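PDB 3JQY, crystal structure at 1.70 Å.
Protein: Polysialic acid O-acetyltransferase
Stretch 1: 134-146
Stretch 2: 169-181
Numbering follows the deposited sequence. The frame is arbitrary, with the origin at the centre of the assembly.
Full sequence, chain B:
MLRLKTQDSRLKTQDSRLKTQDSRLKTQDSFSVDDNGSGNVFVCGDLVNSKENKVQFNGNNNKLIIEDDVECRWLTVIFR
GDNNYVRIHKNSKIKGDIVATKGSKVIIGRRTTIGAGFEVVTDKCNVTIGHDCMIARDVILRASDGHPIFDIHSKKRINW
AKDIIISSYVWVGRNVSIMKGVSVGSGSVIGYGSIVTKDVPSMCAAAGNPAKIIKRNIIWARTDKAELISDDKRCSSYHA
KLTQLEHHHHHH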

# COMPACT_ATOMS: atom_id res chain seq x y z
N MET B 134 -6.25 -19.37 0.38
CA MET B 134 -5.56 -18.69 -0.71
C MET B 134 -5.17 -17.31 -0.21
O MET B 134 -6.02 -16.42 -0.09
N ILE B 135 -3.89 -17.15 0.12
CA ILE B 135 -3.37 -15.88 0.61
C ILE B 135 -2.58 -15.21 -0.51
O ILE B 135 -1.57 -15.74 -0.97
N ALA B 136 -3.05 -14.05 -0.96
CA ALA B 136 -2.42 -13.36 -2.08
C ALA B 136 -1.11 -12.69 -1.66
O ALA B 136 -0.67 -12.85 -0.52
N ARG B 137 -0.51 -11.94 -2.57
CA ARG B 137 0.75 -11.28 -2.29
C ARG B 137 0.58 -10.13 -1.31
O ARG B 137 -0.50 -9.54 -1.21
N ASP B 138 1.66 -9.82 -0.60
CA ASP B 138 1.70 -8.68 0.31
C ASP B 138 0.61 -8.71 1.37
O ASP B 138 -0.09 -7.73 1.59
N VAL B 139 0.48 -9.86 2.03
CA VAL B 139 -0.43 -9.99 3.15
C VAL B 139 0.35 -9.99 4.45
O VAL B 139 1.27 -10.79 4.63
N ILE B 140 -0.03 -9.09 5.36
CA ILE B 140 0.62 -8.97 6.66
C ILE B 140 -0.34 -9.40 7.77
O ILE B 140 -1.45 -8.90 7.86
N LEU B 141 0.09 -10.36 8.58
CA LEU B 141 -0.68 -10.72 9.77
C LEU B 141 0.04 -10.15 10.99
O LEU B 141 1.07 -10.68 11.42
N ARG B 142 -0.49 -9.05 11.53
CA ARG B 142 0.21 -8.29 12.57
C ARG B 142 -0.46 -8.46 13.93
O ARG B 142 -1.34 -7.69 14.29
N ALA B 143 -0.02 -9.46 14.69
CA ALA B 143 -0.66 -9.80 15.96
C ALA B 143 -0.12 -8.97 17.13
O ALA B 143 -0.65 -9.04 18.24
N SER B 144 0.94 -8.22 16.88
CA SER B 144 1.53 -7.33 17.88
C SER B 144 1.74 -5.94 17.30
O SER B 144 2.14 -5.80 16.13
N ASP B 145 1.48 -4.91 18.10
CA ASP B 145 1.62 -3.51 17.66
C ASP B 145 3.07 -3.05 17.62
O ASP B 145 3.40 -2.06 16.96
N GLY B 146 3.95 -3.72 18.36
CA GLY B 146 5.36 -3.39 18.33
C GLY B 146 5.82 -2.46 19.44
O GLY B 146 6.96 -2.56 19.90
N TYR B 169 -10.17 -22.43 4.39
CA TYR B 169 -10.87 -22.02 3.18
C TYR B 169 -11.24 -20.53 3.20
O TYR B 169 -12.39 -20.14 2.96
N VAL B 170 -10.23 -19.71 3.47
CA VAL B 170 -10.36 -18.26 3.38
C VAL B 170 -9.50 -17.71 2.26
O VAL B 170 -8.37 -18.16 2.06
N TRP B 171 -10.04 -16.75 1.52
CA TRP B 171 -9.29 -16.05 0.48
C TRP B 171 -8.92 -14.67 1.01
O TRP B 171 -9.80 -13.83 1.25
N VAL B 172 -7.63 -14.45 1.26
CA VAL B 172 -7.17 -13.12 1.66
C VAL B 172 -6.54 -12.46 0.44
O VAL B 172 -5.59 -12.97 -0.15
N GLY B 173 -7.10 -11.32 0.06
CA GLY B 173 -6.68 -10.59 -1.12
C GLY B 173 -5.34 -9.90 -0.99
O GLY B 173 -4.74 -9.84 0.10
N ARG B 174 -4.87 -9.36 -2.11
CA ARG B 174 -3.58 -8.71 -2.19
C ARG B 174 -3.52 -7.41 -1.38
O ARG B 174 -4.50 -6.68 -1.27
N ASN B 175 -2.38 -7.13 -0.79
CA ASN B 175 -2.14 -5.90 -0.11
C ASN B 175 -3.10 -5.67 1.05
O ASN B 175 -3.69 -4.66 1.13
N VAL B 176 -3.11 -6.65 1.94
CA VAL B 176 -4.03 -6.65 3.07
C VAL B 176 -3.24 -6.78 4.36
O VAL B 176 -2.27 -7.52 4.40
N SER B 177 -3.66 -6.06 5.39
CA SER B 177 -3.17 -6.31 6.75
C SER B 177 -4.32 -6.82 7.58
O SER B 177 -5.43 -6.27 7.55
N ILE B 178 -4.05 -7.87 8.33
CA ILE B 178 -4.97 -8.33 9.36
C ILE B 178 -4.34 -8.00 10.71
O ILE B 178 -3.22 -8.42 10.99
N MET B 179 -5.05 -7.23 11.52
CA MET B 179 -4.50 -6.74 12.79
C MET B 179 -4.82 -7.66 13.98
O MET B 179 -5.48 -8.69 13.82
N LYS B 180 -4.34 -7.29 15.17
CA LYS B 180 -4.38 -8.21 16.29
C LYS B 180 -5.80 -8.57 16.74
O LYS B 180 -6.72 -7.74 16.66
N GLY B 181 -5.97 -9.81 17.18
CA GLY B 181 -7.21 -10.24 17.78
C GLY B 181 -8.30 -10.57 16.79
O GLY B 181 -9.45 -10.79 17.17

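Two neighbouring parallel strand segments of one chain lie side by side here, joined by a ladder of backbone hydrogen bonds and flanked by an apolar face, a mixed polar face and a terminal salt bridge, with 934 Å² buried in all. In the ladder, Ile-140 N donates to Val-176 O (2.9 Å) and Ile-178 N to Ile-140 O (2.8 Å). Met-134 pairs with Trp-171, Ile-135 with Val-172, Ile-140 with Ser-177 and Leu-141 with Ile-178, so like positions send their side chains to the same face of the sheet. The face of Ile-135, Val-172, Val-139, Leu-141 and Ile-178 is wholly aliphatic. Ile-135 (m, m) brings CD1 to 3.6 Å from Val-172 CG2; Val-139 (t) places CG2 3.9 Å from Val-172 CG1; farther along, Leu-141 (m, t) sets CD2 3.8 Å from Ile-178 CB. On the other face Met-134 (t, t, p) curls its methyl over the indole of Trp-171 (chi1 t): CE stands 3.4 Å from the centroid of the five-membered ring, almost on the ring normal, a CH-pi contact. In the turn, Ala-136 points toward the other stretch, its CB 3.4 Å from Arg-174 N. Waters bridge the polar groups. The O of water 1 lies 2.8 Å from Asp-138 O and 3.0 Å from Asn-175 OD1, donating to both. The O of water 2 lies 2.8 Å from Asp-138 OD2, to which it donates, and 2.7 Å from Arg-174 NE, from which it accepts, linking an acid and a base whose side chains do not meet directly. The O of water 3 lies 2.7 Å from Arg-142 NE, from which it accepts, and 2.8 Å from Ser-177 OG, also hydrogen-bonded. Beside it, Met-179 SD lies 4.0 Å from Arg-142 CB. At the far end Lys-180 (p, t, t, m) reaches Asp-145 (chi1 m) in a salt bridge, NZ lying 3.1 Å from OD2 and, through a weak hydrogen bond, 3.1 Å from OD1.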

# COMPACT_ATOMS: atom_id res chain seq x y z
CB MET B 134 -6.46 -18.58 -1.94
CG MET B 134 -5.79 -17.93 -3.16
SD MET B 134 -6.74 -18.15 -4.68
CE MET B 134 -8.18 -17.13 -4.33
CB ILE B 135 -2.45 -16.10 1.83
CG1 ILE B 135 -3.13 -16.98 2.89
CG2 ILE B 135 -1.99 -14.76 2.40
CD1 ILE B 135 -4.51 -16.52 3.31
CB ALA B 136 -3.37 -12.33 -2.67
CB ARG B 137 1.39 -10.77 -3.58
CG ARG B 137 1.79 -11.90 -4.52
CD ARG B 137 2.70 -11.42 -5.65
NE ARG B 137 3.26 -12.54 -6.39
CZ ARG B 137 4.38 -12.49 -7.11
NH1 ARG B 137 5.08 -11.37 -7.18
NH2 ARG B 137 4.81 -13.57 -7.75
CB ASP B 138 1.64 -7.37 -0.48
CG ASP B 138 2.82 -7.20 -1.42
OD1 ASP B 138 3.93 -7.63 -1.05
OD2 ASP B 138 2.63 -6.64 -2.52
CB VAL B 139 -1.27 -11.27 3.05
CG1 VAL B 139 -2.07 -11.49 4.33
CG2 VAL B 139 -2.20 -11.20 1.84
CB ILE B 140 1.07 -7.52 6.94
CG1 ILE B 140 2.06 -7.06 5.87
CG2 ILE B 140 1.69 -7.41 8.33
CD1 ILE B 140 2.41 -5.58 5.96
CB LEU B 141 -0.84 -12.24 9.88
CG LEU B 141 -1.35 -12.96 8.62
CD1 LEU B 141 -1.50 -14.47 8.84
CD2 LEU B 141 -2.68 -12.35 8.15
CB ARG B 142 0.29 -6.81 12.19
CG ARG B 142 1.26 -6.00 13.04
CD ARG B 142 1.28 -4.51 12.66
NE ARG B 142 1.72 -4.28 11.28
CZ ARG B 142 2.98 -4.32 10.87
NH1 ARG B 142 3.96 -4.59 11.74
NH2 ARG B 142 3.28 -4.09 9.59
CB ALA B 143 -0.52 -11.28 16.26
CB SER B 144 2.87 -7.89 18.35
OG SER B 144 3.57 -6.93 19.12
CB ASP B 145 0.85 -2.57 18.59
CG ASP B 145 -0.65 -2.59 18.34
OD1 ASP B 145 -1.11 -3.33 17.45
OD2 ASP B 145 -1.36 -1.84 19.05
CB TYR B 169 -12.10 -22.90 2.91
CG TYR B 169 -12.49 -22.90 1.45
CD1 TYR B 169 -11.62 -23.39 0.49
CD2 TYR B 169 -13.71 -22.37 1.02
CE1 TYR B 169 -11.94 -23.37 -0.86
CE2 TYR B 169 -14.05 -22.36 -0.34
CZ TYR B 169 -13.16 -22.86 -1.27
OH TYR B 169 -13.46 -22.85 -2.61
CB VAL B 170 -9.98 -17.58 4.72
CG1 VAL B 170 -9.87 -16.07 4.55
CG2 VAL B 170 -11.01 -17.93 5.78
CB TRP B 171 -10.14 -15.94 -0.79
CG TRP B 171 -9.58 -15.04 -1.88
CD1 TRP B 171 -8.30 -14.57 -1.98
CD2 TRP B 171 -10.28 -14.54 -3.02
NE1 TRP B 171 -8.17 -13.79 -3.12
CE2 TRP B 171 -9.37 -13.76 -3.77
CE3 TRP B 171 -11.60 -14.67 -3.48
CZ2 TRP B 171 -9.74 -13.11 -4.95
CZ3 TRP B 171 -11.96 -14.02 -4.65
CH2 TRP B 171 -11.04 -13.25 -5.37
CB VAL B 172 -6.20 -13.15 2.85
CG1 VAL B 172 -5.79 -11.72 3.23
CG2 VAL B 172 -6.83 -13.84 4.06
CB ARG B 174 -3.26 -8.43 -3.66
CG ARG B 174 -2.07 -7.55 -3.92
CD ARG B 174 -1.92 -7.38 -5.44
NE ARG B 174 -1.00 -6.31 -5.80
CZ ARG B 174 -0.88 -5.80 -7.02
NH1 ARG B 174 -1.65 -6.25 -8.01
NH2 ARG B 174 -0.00 -4.84 -7.25
CB ASN B 175 -2.20 -4.71 -1.07
CG ASN B 175 -1.67 -3.45 -0.47
OD1 ASN B 175 -0.89 -3.47 0.44
ND2 ASN B 175 -2.11 -2.32 -1.00
CB VAL B 176 -4.95 -7.88 3.01
CG1 VAL B 176 -5.60 -8.15 4.37
CG2 VAL B 176 -6.01 -7.71 1.93
CB SER B 177 -2.60 -5.04 7.39
OG SER B 177 -1.31 -4.76 6.90
CB ILE B 178 -5.27 -9.82 9.21
CG1 ILE B 178 -5.95 -10.09 7.86
CG2 ILE B 178 -6.18 -10.30 10.34
CD1 ILE B 178 -6.37 -11.52 7.67
CB MET B 179 -4.99 -5.32 13.07
CG MET B 179 -4.61 -4.31 11.98
SD MET B 179 -2.85 -4.37 11.56
CE MET B 179 -2.64 -2.77 10.77
CB LYS B 180 -3.57 -7.68 17.48
CG LYS B 180 -4.18 -6.44 18.14
CD LYS B 180 -3.20 -5.89 19.18
CE LYS B 180 -3.73 -4.61 19.81
NZ LYS B 180 -3.95 -3.54 18.79
O HOH W 1 0.20 -5.18 2.65
O HOH W 2 0.43 -5.35 -3.66
O HOH W 3 0.44 -3.95 8.89